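Local coordinates for (R)-specific secondary-alkylsulfatase (Pseudomonas sp., PDB 4AXH), which hydrolyses secondary alkyl sulfates enantioselectively with strict inversion of configuration at a two-zinc site, giving (S)-alcohols and sulfate, at residues 171-176 against 276-281. Residues are numbered along the deposited sequence; the frame is centred on the assembly and turned at random.
Sequences PIVAVV and TVDGVE
Val277 meets strand 172-176 with both of its methyls. Its chi1 of 62° sets CG1 between the backbone N and the carbonyl carbon and CG2 anti to that N, and both branches press on the Ala174 methyl, CB of Ala174 being 3.9 Å from CG1 and from CG2 of Val277. The second branch also reaches Val173, whose CG1 stands 4.1 Å from Val277 CG2, the two valine side chains lying alongside each other and pointing oppositely. The Phe205 side chain of strand 203-207 touches both Ala174 and Val277, extending the apolar patch. Asp278 and Gly279, both with positive phi and psi, form the two-residue, type I'-like turn of a beta-hairpin between strands 272-277 and 280-286, closed by the 3.0 Å hydrogen bond from Val277 N to Val280 O. The Asp278 side chain lies roughly perpendicular to that of Val173, with Asp278 OD2 4.0 Å from Val173 CG2. The contact thus joins the two facing sheets of the metallo-beta-lactamase fold, away from the zinc site. Cohesion between the segments rests on methyl contacts, while hydrogen bonds of Asp278 OD1 with Ser142 OG and OD2 with Gly143 N, just before strand 144-147, hold the acid beside Val173 without pairing with it.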
ATOM      1  N   PRO A 171       7.269 -35.193  26.691  1.00 33.62           N
ATOM      2  CA  PRO A 171       6.111 -34.592  26.008  1.00 31.97           C
ATOM      3  C   PRO A 171       6.425 -33.179  25.555  1.00 34.92           C
ATOM      4  O   PRO A 171       7.541 -32.732  25.736  1.00 36.47           O
ATOM      5  CB  PRO A 171       5.027 -34.589  27.107  1.00 32.98           C
ATOM      6  CG  PRO A 171       5.781 -34.504  28.384  1.00 36.88           C
ATOM      7  CD  PRO A 171       7.037 -35.276  28.166  1.00 33.42           C
ATOM      8  N   ILE A 172       5.413 -32.466  25.052  1.00 31.13           N
ATOM      9  CA  ILE A 172       5.439 -31.067  24.649  1.00 29.43           C
ATOM     10  C   ILE A 172       4.552 -30.355  25.640  1.00 36.34           C
ATOM     11  O   ILE A 172       3.346 -30.615  25.694  1.00 36.68           O
ATOM     12  CB  ILE A 172       4.988 -30.894  23.176  1.00 31.14           C
ATOM     13  CG1 ILE A 172       6.027 -31.552  22.229  1.00 31.70           C
ATOM     14  CG2 ILE A 172       4.753 -29.421  22.841  1.00 28.27           C
ATOM     15  CD1 ILE A 172       5.580 -31.822  20.792  1.00 28.22           C
ATOM     16  N   VAL A 173       5.162 -29.514  26.484  1.00 34.40           N
ATOM     17  CA  VAL A 173       4.458 -28.747  27.513  1.00 34.19           C
ATOM     18  C   VAL A 173       4.001 -27.397  26.932  1.00 35.63           C
ATOM     19  O   VAL A 173       2.956 -26.860  27.305  1.00 34.64           O
ATOM     20  CB  VAL A 173       5.344 -28.557  28.772  1.00 39.40           C
ATOM     21  CG1 VAL A 173       4.594 -27.776  29.862  1.00 41.11           C
ATOM     22  CG2 VAL A 173       5.822 -29.897  29.317  1.00 38.70           C
ATOM     23  N   ALA A 174       4.809 -26.831  26.057  1.00 32.07           N
ATOM     24  CA  ALA A 174       4.501 -25.518  25.527  1.00 31.50           C
ATOM     25  C   ALA A 174       4.923 -25.358  24.079  1.00 33.91           C
ATOM     26  O   ALA A 174       5.902 -25.976  23.632  1.00 31.91           O
ATOM     27  CB  ALA A 174       5.161 -24.433  26.395  1.00 31.87           C
ATOM     28  N   VAL A 175       4.177 -24.505  23.364  1.00 29.85           N
ATOM     29  CA  VAL A 175       4.441 -24.125  21.985  1.00 30.96           C
ATOM     30  C   VAL A 175       4.320 -22.613  21.881  1.00 35.70           C
ATOM     31  O   VAL A 175       3.474 -22.040  22.550  1.00 35.13           O
ATOM     32  CB  VAL A 175       3.557 -24.894  20.951  1.00 35.11           C
ATOM     33  CG1 VAL A 175       3.607 -24.258  19.567  1.00 34.71           C
ATOM     34  CG2 VAL A 175       3.960 -26.357  20.870  1.00 34.70           C
ATOM     35  N   VAL A 176       5.203 -21.977  21.077  1.00 34.07           N
ATOM     36  CA  VAL A 176       5.226 -20.539  20.794  1.00 32.90           C
ATOM     37  C   VAL A 176       5.078 -20.377  19.293  1.00 35.24           C
ATOM     38  O   VAL A 176       5.819 -20.978  18.535  1.00 35.46           O
ATOM     39  CB  VAL A 176       6.516 -19.850  21.295  1.00 36.92           C
ATOM     40  CG1 VAL A 176       6.522 -18.357  20.966  1.00 36.23           C
ATOM     41  CG2 VAL A 176       6.707 -20.059  22.789  1.00 37.68           C
ATOM     42  N   THR A 276       7.144 -17.779  32.314  1.00 40.74           N
ATOM     43  CA  THR A 276       7.920 -18.942  32.685  1.00 41.15           C
ATOM     44  C   THR A 276       7.054 -20.186  32.561  1.00 45.73           C
ATOM     45  O   THR A 276       5.876 -20.154  32.943  1.00 46.30           O
ATOM     46  CB  THR A 276       8.764 -18.684  33.973  1.00 50.84           C
ATOM     47  OG1 THR A 276       9.503 -19.859  34.354  1.00 43.87           O
ATOM     48  CG2 THR A 276       7.929 -18.158  35.131  1.00 52.48           C
ATOM     49  N   VAL A 277       7.594 -21.233  31.902  1.00 41.80           N
ATOM     50  CA  VAL A 277       6.891 -22.502  31.631  1.00 41.17           C
ATOM     51  C   VAL A 277       7.898 -23.646  31.625  1.00 48.15           C
ATOM     52  O   VAL A 277       8.868 -23.598  30.870  1.00 50.74           O
ATOM     53  CB  VAL A 277       5.974 -22.442  30.350  1.00 42.83           C
ATOM     54  CG1 VAL A 277       6.767 -22.174  29.073  1.00 41.55           C
ATOM     55  CG2 VAL A 277       5.103 -23.695  30.211  1.00 41.99           C
ATOM     56  N   ASP A 278       7.703 -24.649  32.491  1.00 43.80           N
ATOM     57  CA  ASP A 278       8.596 -25.809  32.632  1.00 42.83           C
ATOM     58  C   ASP A 278      10.052 -25.411  32.964  1.00 47.84           C
ATOM     59  O   ASP A 278      11.012 -26.039  32.506  1.00 48.25           O
ATOM     60  CB  ASP A 278       8.488 -26.769  31.433  1.00 44.41           C
ATOM     61  CG  ASP A 278       8.830 -28.211  31.775  1.00 60.90           C
ATOM     62  OD1 ASP A 278       8.552 -28.640  32.925  1.00 64.82           O
ATOM     63  OD2 ASP A 278       9.354 -28.922  30.891  1.00 61.58           O
ATOM     64  N   GLY A 279      10.187 -24.375  33.792  1.00 44.07           N
ATOM     65  CA  GLY A 279      11.476 -23.861  34.222  1.00 44.65           C
ATOM     66  C   GLY A 279      12.257 -23.239  33.087  1.00 52.01           C
ATOM     67  O   GLY A 279      13.486 -23.352  33.041  1.00 54.13           O
ATOM     68  N   VAL A 280      11.534 -22.607  32.140  1.00 47.75           N
ATOM     69  CA  VAL A 280      12.081 -21.945  30.958  1.00 45.61           C
ATOM     70  C   VAL A 280      11.555 -20.525  30.986  1.00 49.36           C
ATOM     71  O   VAL A 280      10.341 -20.320  31.006  1.00 48.53           O
ATOM     72  CB  VAL A 280      11.733 -22.693  29.633  1.00 47.53           C
ATOM     73  CG1 VAL A 280      12.198 -21.913  28.418  1.00 47.55           C
ATOM     74  CG2 VAL A 280      12.328 -24.093  29.614  1.00 46.46           C
ATOM     75  N   GLU A 281      12.474 -19.548  31.033  1.00 46.19           N
ATOM     76  CA  GLU A 281      12.136 -18.135  31.039  1.00 45.68           C
ATOM     77  C   GLU A 281      12.045 -17.675  29.588  1.00 46.97           C
ATOM     78  O   GLU A 281      12.940 -17.945  28.776  1.00 44.48           O
ATOM     79  CB  GLU A 281      13.209 -17.321  31.781  1.00 47.78           C
ATOM     80  CG  GLU A 281      12.981 -17.130  33.264  1.00 60.25           C
ATOM     81  CD  GLU A 281      14.198 -16.552  33.961  1.00 91.24           C
ATOM     82  OE1 GLU A 281      14.467 -15.340  33.790  1.00 83.00           O
ATOM     83  OE2 GLU A 281      14.908 -17.324  34.646  1.00 96.12           O
TER